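Local coordinates for probable acetolactate synthase isozyme III (Small subunit) (Nitrosomonas europaea ATCC 19718, PDB 2PC6), which is probably a small subunit of the acetolactate synthase family, joining an ACT domain to a second domain of the ACT clan and packing as a two-chain assembly, at residues Glu87-Lys92 against Asp134-Ala139; Arg105-Phe110 against Tyr122-Thr127. All coordinates share one frame; numbering follows the deposited sequence.

Contact 1: Glu87-Lys92 against Asp134-Ala139; sequences ELMLVK and DGFLQA
Met-89 reaches from the strand into the notch between Phe-136 and Leu-137 on the helix, and the contact is built round its long side chain. The residue is selenomethionine. Its CB and CG leave the strand almost straight, with CG anti to the backbone N (chi1 169°) and SE continuing the line, and neither carbon comes close to the helix. SE is the first atom to touch, lying 4.0 Å from Leu-137 CD2. A bend at chi3 (71°) then swings CE off that line, so that it ends 4.0 Å from Phe-136 CD2, oblique to the ring. The same methyl, CE, also lies 4.0 Å from Val-91 CG2, two residues along its own strand. Val-91 uses that branch across the contact too: its CG2 sits 4.1 Å from Phe-136 CE2, again obliquely, and the two side chains run past each other in opposite senses. Neighbouring ring carbons of Phe-136 thus meet the two strand residues in turn, while Leu-137, whose CB bond is not aimed at the strand, comes in with its CD2 methyl.

No hydrogen bond crosses here; the interior is apolar, continued by Leu-133 beside Met-89 and by Leu-106 against Phe-136. Charge appears at one end: Glu-87 OE1 and Asp-134 OD1 stand 5.7 Å apart, and Arg-150 makes a salt bridge to each residue, which probably offsets their repulsion. The axes of the short segments 87-92 and 134-139 pass 11.2 Å apart, inclined by only 21°. Helix 130-139 packs here on strand 83-94, a central strand of the four-stranded antiparallel sheet, as in the ferredoxin-like beta-alpha-beta-beta-alpha-beta fold of ACT domains.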
ATOM      1  N   GLU A  87      -2.810  -7.640   1.190  1.00 48.14           N
ATOM      2  CA  GLU A  87      -2.200  -6.774   0.235  1.00 48.92           C
ATOM      3  C   GLU A  87      -3.157  -6.602  -0.912  1.00 48.15           C
ATOM      4  O   GLU A  87      -3.965  -7.498  -1.194  1.00 47.90           O
ATOM      5  CB  GLU A  87      -0.932  -7.432  -0.252  1.00 50.03           C
ATOM      6  CG  GLU A  87      -0.014  -6.468  -0.998  1.00 54.23           C
ATOM      7  CD  GLU A  87       1.326  -7.131  -1.312  1.00 62.42           C
ATOM      8  OE1 GLU A  87       1.533  -8.323  -0.879  1.00 64.39           O
ATOM      9  OE2 GLU A  87       2.162  -6.457  -1.979  1.00 64.61           O
ATOM     10  N   LEU A  88      -3.078  -5.458  -1.571  1.00 47.88           N
ATOM     11  CA  LEU A  88      -3.805  -5.264  -2.823  1.00 47.53           C
ATOM     12  C   LEU A  88      -2.857  -5.172  -4.017  1.00 46.89           C
ATOM     13  O   LEU A  88      -1.777  -4.596  -3.948  1.00 47.35           O
ATOM     14  CB  LEU A  88      -4.734  -4.037  -2.746  1.00 48.20           C
ATOM     15  CG  LEU A  88      -5.600  -3.730  -3.992  1.00 48.99           C
ATOM     16  CD1 LEU A  88      -6.935  -3.153  -3.597  1.00 51.16           C
ATOM     17  CD2 LEU A  88      -4.876  -2.710  -4.775  1.00 52.35           C
HETATM   18  N   MSE A  89      -3.277  -5.728  -5.124  1.00 46.27           N
HETATM   19  CA  MSE A  89      -2.482  -5.728  -6.314  1.00 46.09           C
HETATM   20  C   MSE A  89      -3.344  -5.501  -7.547  1.00 45.09           C
HETATM   21  O   MSE A  89      -4.447  -6.045  -7.686  1.00 44.72           O
HETATM   22  CB  MSE A  89      -1.742  -7.043  -6.400  1.00 45.97           C
HETATM   23  CG  MSE A  89      -1.086  -7.294  -7.695  1.00 52.49           C
HETATM   24 SE   MSE A  89       0.018  -8.943  -7.583  1.00 70.83          SE
HETATM   25  CE  MSE A  89      -1.425 -10.268  -7.513  1.00 56.93           C
ATOM     26  N   LEU A  90      -2.794  -4.705  -8.444  1.00 44.48           N
ATOM     27  CA  LEU A  90      -3.310  -4.466  -9.773  1.00 43.99           C
ATOM     28  C   LEU A  90      -2.320  -5.025 -10.826  1.00 43.93           C
ATOM     29  O   LEU A  90      -1.160  -4.571 -10.922  1.00 43.54           O
ATOM     30  CB  LEU A  90      -3.449  -2.955  -9.966  1.00 44.07           C
ATOM     31  CG  LEU A  90      -4.808  -2.255  -9.964  1.00 45.10           C
ATOM     32  CD1 LEU A  90      -5.829  -2.820  -8.991  1.00 44.21           C
ATOM     33  CD2 LEU A  90      -4.600  -0.777  -9.739  1.00 42.31           C
ATOM     34  N   VAL A  91      -2.806  -5.968 -11.635  1.00 42.73           N
ATOM     35  CA  VAL A  91      -2.012  -6.640 -12.648  1.00 41.27           C
ATOM     36  C   VAL A  91      -2.622  -6.366 -14.009  1.00 42.42           C
ATOM     37  O   VAL A  91      -3.769  -6.797 -14.286  1.00 41.52           O
ATOM     38  CB  VAL A  91      -2.100  -8.155 -12.450  1.00 40.35           C
ATOM     39  CG1 VAL A  91      -1.138  -8.828 -13.348  1.00 38.81           C
ATOM     40  CG2 VAL A  91      -1.786  -8.480 -11.045  1.00 41.59           C
ATOM     41  N   LYS A  92      -1.880  -5.679 -14.876  1.00 41.85           N
ATOM     42  CA  LYS A  92      -2.389  -5.454 -16.237  1.00 41.37           C
ATOM     43  C   LYS A  92      -1.793  -6.504 -17.160  1.00 41.07           C
ATOM     44  O   LYS A  92      -0.586  -6.639 -17.219  1.00 41.98           O
ATOM     45  CB  LYS A  92      -2.079  -4.028 -16.711  1.00 40.72           C
ATOM     46  CG  LYS A  92      -2.319  -3.773 -18.173  1.00 41.76           C
ATOM     47  CD  LYS A  92      -1.823  -2.367 -18.606  1.00 39.84           C
ATOM     48  CE  LYS A  92      -2.555  -1.293 -17.804  1.00 40.16           C
ATOM     49  NZ  LYS A  92      -2.037   0.071 -18.080  1.00 40.49           N
ATOM     50  N   ASP A 134       1.183 -13.998  -4.453  1.00 42.26           N
ATOM     51  CA  ASP A 134       2.291 -14.714  -5.052  1.00 42.13           C
ATOM     52  C   ASP A 134       1.816 -15.925  -5.890  1.00 42.55           C
ATOM     53  O   ASP A 134       2.412 -16.221  -6.934  1.00 43.80           O
ATOM     54  CB  ASP A 134       3.343 -15.128  -4.004  1.00 42.20           C
ATOM     55  CG  ASP A 134       4.085 -13.938  -3.404  1.00 41.21           C
ATOM     56  OD1 ASP A 134       3.745 -12.778  -3.643  1.00 45.98           O
ATOM     57  OD2 ASP A 134       5.031 -14.133  -2.678  1.00 40.53           O
ATOM     58  N   GLY A 135       0.752 -16.605  -5.458  1.00 41.53           N
ATOM     59  CA  GLY A 135       0.232 -17.776  -6.174  1.00 40.31           C
ATOM     60  C   GLY A 135      -0.387 -17.387  -7.508  1.00 39.86           C
ATOM     61  O   GLY A 135      -0.248 -18.105  -8.530  1.00 39.12           O
ATOM     62  N   PHE A 136      -1.068 -16.244  -7.503  1.00 38.99           N
ATOM     63  CA  PHE A 136      -1.523 -15.647  -8.723  1.00 38.00           C
ATOM     64  C   PHE A 136      -0.367 -15.398  -9.691  1.00 38.47           C
ATOM     65  O   PHE A 136      -0.448 -15.785 -10.834  1.00 38.83           O
ATOM     66  CB  PHE A 136      -2.234 -14.337  -8.474  1.00 36.63           C
ATOM     67  CG  PHE A 136      -2.891 -13.800  -9.709  1.00 37.33           C
ATOM     68  CD1 PHE A 136      -4.119 -14.314 -10.132  1.00 35.28           C
ATOM     69  CD2 PHE A 136      -2.253 -12.833 -10.502  1.00 39.53           C
ATOM     70  CE1 PHE A 136      -4.750 -13.873 -11.300  1.00 34.87           C
ATOM     71  CE2 PHE A 136      -2.853 -12.358 -11.652  1.00 39.61           C
ATOM     72  CZ  PHE A 136      -4.153 -12.888 -12.050  1.00 37.60           C
ATOM     73  N   LEU A 137       0.702 -14.752  -9.249  1.00 38.89           N
ATOM     74  CA  LEU A 137       1.809 -14.465 -10.155  1.00 39.40           C
ATOM     75  C   LEU A 137       2.530 -15.698 -10.624  1.00 39.68           C
ATOM     76  O   LEU A 137       2.977 -15.712 -11.765  1.00 39.66           O
ATOM     77  CB  LEU A 137       2.834 -13.499  -9.544  1.00 40.01           C
ATOM     78  CG  LEU A 137       2.352 -12.107  -9.078  1.00 40.61           C
ATOM     79  CD1 LEU A 137       3.539 -11.395  -8.384  1.00 38.81           C
ATOM     80  CD2 LEU A 137       1.801 -11.296 -10.244  1.00 38.01           C
ATOM     81  N   GLN A 138       2.669 -16.728  -9.777  1.00 40.05           N
ATOM     82  CA  GLN A 138       3.251 -18.003 -10.242  1.00 40.88           C
ATOM     83  C   GLN A 138       2.368 -18.582 -11.352  1.00 41.31           C
ATOM     84  O   GLN A 138       2.868 -19.056 -12.381  1.00 41.10           O
ATOM     85  CB  GLN A 138       3.427 -19.016  -9.116  1.00 41.18           C
ATOM     86  CG  GLN A 138       4.909 -19.305  -8.699  1.00 44.31           C
ATOM     87  N   ALA A 139       1.051 -18.462 -11.167  1.00 41.55           N
ATOM     88  CA  ALA A 139       0.097 -19.077 -12.073  1.00 41.93           C
ATOM     89  C   ALA A 139      -0.006 -18.343 -13.397  1.00 42.44           C
ATOM     90  O   ALA A 139      -0.218 -18.973 -14.378  1.00 43.11           O
ATOM     91  CB  ALA A 139      -1.258 -19.220 -11.422  1.00 41.37           C
TER

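Contact 2: Arg105-Phe110 against Tyr122-Thr127; sequences RLADIF and YTIELT
With chi1 at -57°, Ile-124 holds CG2 anti to its backbone N and presents that branch to Ala-107, whereas Phe-110 (chi1 -78°) offers Leu-126 its CB and carries the ring off to one side. The two meetings follow one another along the strand. Ile-124 CG2 stops 4.0 Å from Ala-107 CB, and because alanine ends at that methyl the helix can come in close: the CA atoms of Ala-107 and Ile-124 are 6.8 Å apart. Further on, Leu-126 CD2 lies 4.3 Å from Phe-110 CB, oblique to the ring. The two CA atoms of that pair, Phe-110 and Leu-126, are 7.4 Å apart.

Phe-110 is where the helix gives out. Its N still bonds to Leu-106 O at 3.1 Å, but its backbone has left helical values, and Leu-106 O also lies at the edge of the Phe-110 ring, in its plane. Lys-132 NZ ties this end to the strand, giving hydrogen bonds to the carbonyl oxygens of both Phe-110 and Thr-127. On the strand's other side Glu-125 makes a salt bridge to Arg-86 of the second subunit. Between helix and strand themselves, four apolar side chains meet by dispersion and burial of carbon surface, so the fit depends on shape and on Ala-107 being small, with no directional bond across it.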
ATOM      1  N   ARG A 105     -10.592 -16.944 -16.311  1.00 41.96           N
ATOM      2  CA  ARG A 105     -10.607 -18.076 -15.333  1.00 42.21           C
ATOM      3  C   ARG A 105      -9.721 -17.841 -14.116  1.00 41.72           C
ATOM      4  O   ARG A 105     -10.179 -18.118 -13.002  1.00 41.37           O
ATOM      5  CB  ARG A 105     -10.243 -19.416 -15.938  1.00 41.24           C
ATOM      6  CG  ARG A 105     -11.316 -19.981 -16.769  1.00 41.96           C
ATOM      7  CD  ARG A 105     -10.942 -21.379 -17.201  1.00 43.30           C
ATOM      8  NE  ARG A 105      -9.721 -21.415 -18.005  1.00 35.24           N
ATOM      9  CZ  ARG A 105      -9.709 -21.351 -19.336  1.00 34.39           C
ATOM     10  NH1 ARG A 105     -10.845 -21.224 -20.009  1.00 33.67           N
ATOM     11  NH2 ARG A 105      -8.547 -21.393 -19.990  1.00 29.56           N
ATOM     12  N   LEU A 106      -8.498 -17.311 -14.327  1.00 41.52           N
ATOM     13  CA  LEU A 106      -7.561 -17.026 -13.222  1.00 41.89           C
ATOM     14  C   LEU A 106      -8.077 -15.940 -12.331  1.00 41.33           C
ATOM     15  O   LEU A 106      -8.025 -16.059 -11.082  1.00 42.54           O
ATOM     16  CB  LEU A 106      -6.156 -16.668 -13.698  1.00 42.37           C
ATOM     17  CG  LEU A 106      -5.240 -17.807 -14.127  1.00 45.25           C
ATOM     18  CD1 LEU A 106      -3.871 -17.290 -14.738  1.00 47.73           C
ATOM     19  CD2 LEU A 106      -4.975 -18.784 -12.966  1.00 44.52           C
ATOM     20  N   ALA A 107      -8.595 -14.878 -12.932  1.00 41.10           N
ATOM     21  CA  ALA A 107      -9.238 -13.869 -12.104  1.00 41.19           C
ATOM     22  C   ALA A 107     -10.305 -14.556 -11.214  1.00 41.95           C
ATOM     23  O   ALA A 107     -10.271 -14.374  -9.988  1.00 44.04           O
ATOM     24  CB  ALA A 107      -9.834 -12.721 -12.940  1.00 40.64           C
ATOM     25  N   ASP A 108     -11.232 -15.330 -11.778  1.00 41.18           N
ATOM     26  CA  ASP A 108     -12.311 -15.910 -10.952  1.00 41.78           C
ATOM     27  C   ASP A 108     -11.767 -16.850  -9.889  1.00 41.15           C
ATOM     28  O   ASP A 108     -12.220 -16.865  -8.763  1.00 41.14           O
ATOM     29  CB  ASP A 108     -13.373 -16.675 -11.785  1.00 41.89           C
ATOM     30  CG  ASP A 108     -14.143 -15.769 -12.791  1.00 45.10           C
ATOM     31  OD1 ASP A 108     -14.245 -14.538 -12.585  1.00 46.85           O
ATOM     32  OD2 ASP A 108     -14.672 -16.318 -13.806  1.00 50.36           O
ATOM     33  N   ILE A 109     -10.781 -17.641 -10.253  1.00 40.77           N
ATOM     34  CA  ILE A 109     -10.235 -18.622  -9.311  1.00 39.92           C
ATOM     35  C   ILE A 109      -9.662 -17.924  -8.061  1.00 40.66           C
ATOM     36  O   ILE A 109      -9.900 -18.359  -6.942  1.00 40.95           O
ATOM     37  CB  ILE A 109      -9.170 -19.503 -10.000  1.00 38.22           C
ATOM     38  CG1 ILE A 109      -9.857 -20.497 -10.925  1.00 36.67           C
ATOM     39  CG2 ILE A 109      -8.301 -20.219  -8.960  1.00 36.94           C
ATOM     40  CD1 ILE A 109      -8.961 -21.033 -12.028  1.00 36.73           C
ATOM     41  N   PHE A 110      -8.926 -16.832  -8.271  1.00 41.56           N
ATOM     42  CA  PHE A 110      -8.322 -16.061  -7.184  1.00 40.84           C
ATOM     43  C   PHE A 110      -9.262 -15.003  -6.658  1.00 41.84           C
ATOM     44  O   PHE A 110      -8.872 -14.174  -5.865  1.00 42.09           O
ATOM     45  CB  PHE A 110      -7.039 -15.435  -7.690  1.00 40.60           C
ATOM     46  CG  PHE A 110      -5.888 -16.409  -7.743  1.00 40.13           C
ATOM     47  CD1 PHE A 110      -5.700 -17.227  -8.846  1.00 37.93           C
ATOM     48  CD2 PHE A 110      -5.024 -16.525  -6.667  1.00 38.82           C
ATOM     49  CE1 PHE A 110      -4.617 -18.140  -8.888  1.00 43.00           C
ATOM     50  CE2 PHE A 110      -3.953 -17.451  -6.666  1.00 39.20           C
ATOM     51  CZ  PHE A 110      -3.736 -18.252  -7.763  1.00 41.68           C
ATOM     52  N   TYR A 122      -6.663  -6.790 -19.954  1.00 40.88           N
ATOM     53  CA  TYR A 122      -7.444  -6.693 -18.734  1.00 39.76           C
ATOM     54  C   TYR A 122      -6.577  -6.077 -17.658  1.00 40.15           C
ATOM     55  O   TYR A 122      -5.358  -6.368 -17.595  1.00 39.46           O
ATOM     56  CB  TYR A 122      -7.807  -8.071 -18.227  1.00 39.29           C
ATOM     57  CG  TYR A 122      -8.824  -8.879 -19.003  1.00 40.88           C
ATOM     58  CD1 TYR A 122      -9.935  -8.288 -19.587  1.00 39.61           C
ATOM     59  CD2 TYR A 122      -8.701 -10.262 -19.070  1.00 40.52           C
ATOM     60  CE1 TYR A 122     -10.871  -9.048 -20.215  1.00 41.60           C
ATOM     61  CE2 TYR A 122      -9.616 -11.021 -19.702  1.00 40.47           C
ATOM     62  CZ  TYR A 122     -10.697 -10.413 -20.279  1.00 42.55           C
ATOM     63  OH  TYR A 122     -11.621 -11.187 -20.907  1.00 44.18           O
ATOM     64  N   THR A 123      -7.185  -5.278 -16.779  1.00 40.14           N
ATOM     65  CA  THR A 123      -6.515  -4.975 -15.545  1.00 40.99           C
ATOM     66  C   THR A 123      -7.251  -5.664 -14.436  1.00 41.58           C
ATOM     67  O   THR A 123      -8.440  -5.421 -14.251  1.00 42.89           O
ATOM     68  CB  THR A 123      -6.396  -3.508 -15.293  1.00 40.90           C
ATOM     69  OG1 THR A 123      -5.567  -2.975 -16.307  1.00 41.89           O
ATOM     70  CG2 THR A 123      -5.669  -3.251 -13.977  1.00 40.14           C
ATOM     71  N   ILE A 124      -6.546  -6.545 -13.721  1.00 41.88           N
ATOM     72  CA  ILE A 124      -7.153  -7.384 -12.657  1.00 42.40           C
ATOM     73  C   ILE A 124      -6.808  -6.902 -11.256  1.00 42.28           C
ATOM     74  O   ILE A 124      -5.657  -6.631 -10.966  1.00 42.53           O
ATOM     75  CB  ILE A 124      -6.713  -8.861 -12.819  1.00 41.77           C
ATOM     76  CG1 ILE A 124      -7.096  -9.355 -14.232  1.00 44.22           C
ATOM     77  CG2 ILE A 124      -7.374  -9.735 -11.767  1.00 41.34           C
ATOM     78  CD1 ILE A 124      -6.492 -10.697 -14.659  1.00 40.97           C
ATOM     79  N   GLU A 125      -7.812  -6.806 -10.386  1.00 43.75           N
ATOM     80  CA  GLU A 125      -7.602  -6.387  -9.018  1.00 43.19           C
ATOM     81  C   GLU A 125      -7.652  -7.596  -8.087  1.00 43.45           C
ATOM     82  O   GLU A 125      -8.630  -8.343  -8.096  1.00 42.70           O
ATOM     83  CB  GLU A 125      -8.694  -5.423  -8.659  1.00 44.35           C
ATOM     84  CG  GLU A 125      -8.611  -4.858  -7.268  1.00 46.12           C
ATOM     85  CD  GLU A 125     -10.003  -4.554  -6.718  1.00 56.66           C
ATOM     86  OE1 GLU A 125     -10.750  -3.646  -7.210  1.00 56.37           O
ATOM     87  OE2 GLU A 125     -10.369  -5.266  -5.762  1.00 65.55           O
ATOM     88  N   LEU A 126      -6.601  -7.775  -7.284  1.00 44.13           N
ATOM     89  CA  LEU A 126      -6.503  -8.907  -6.360  1.00 44.52           C
ATOM     90  C   LEU A 126      -6.215  -8.433  -4.957  1.00 43.85           C
ATOM     91  O   LEU A 126      -5.399  -7.540  -4.780  1.00 42.49           O
ATOM     92  CB  LEU A 126      -5.281  -9.717  -6.720  1.00 46.42           C
ATOM     93  CG  LEU A 126      -5.474 -11.051  -7.404  1.00 51.23           C
ATOM     94  CD1 LEU A 126      -5.066 -10.908  -8.937  1.00 52.76           C
ATOM     95  CD2 LEU A 126      -4.562 -12.080  -6.688  1.00 47.77           C
ATOM     96  N   THR A 127      -6.848  -9.065  -3.965  1.00 43.36           N
ATOM     97  CA  THR A 127      -6.539  -8.818  -2.584  1.00 43.60           C
ATOM     98  C   THR A 127      -6.428 -10.169  -1.887  1.00 43.75           C
ATOM     99  O   THR A 127      -7.131 -11.110  -2.243  1.00 44.84           O
ATOM    100  CB  THR A 127      -7.612  -7.982  -1.937  1.00 43.28           C
ATOM    101  OG1 THR A 127      -7.767  -6.779  -2.687  1.00 45.58           O
ATOM    102  CG2 THR A 127      -7.155  -7.526  -0.583  1.00 47.88           C
TER

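How the contacts relate
Contact 2 is nested within the chain loop closed by contact 1, and their centres are 8 Å apart. Strands 83-94 and 121-128 lie side by side in one antiparallel sheet, sewn by probable hydrogen bonds from Leu-126 N to Met-89 O (2.8 Å) and from Ile-124 N to Val-91 O (2.8 Å). On the helix layer, Phe-110 of contact 2 and Phe-136 of contact 1 pack edge-to-face, so both helices share one core over the sheet. Both contacts have residues touching the second subunit. An unidentified ligand sits about 4 Å from the Phe-110 side chain; the calcium ion belongs to the N-terminal part, at Asn-67, Leu-69 and Val-72.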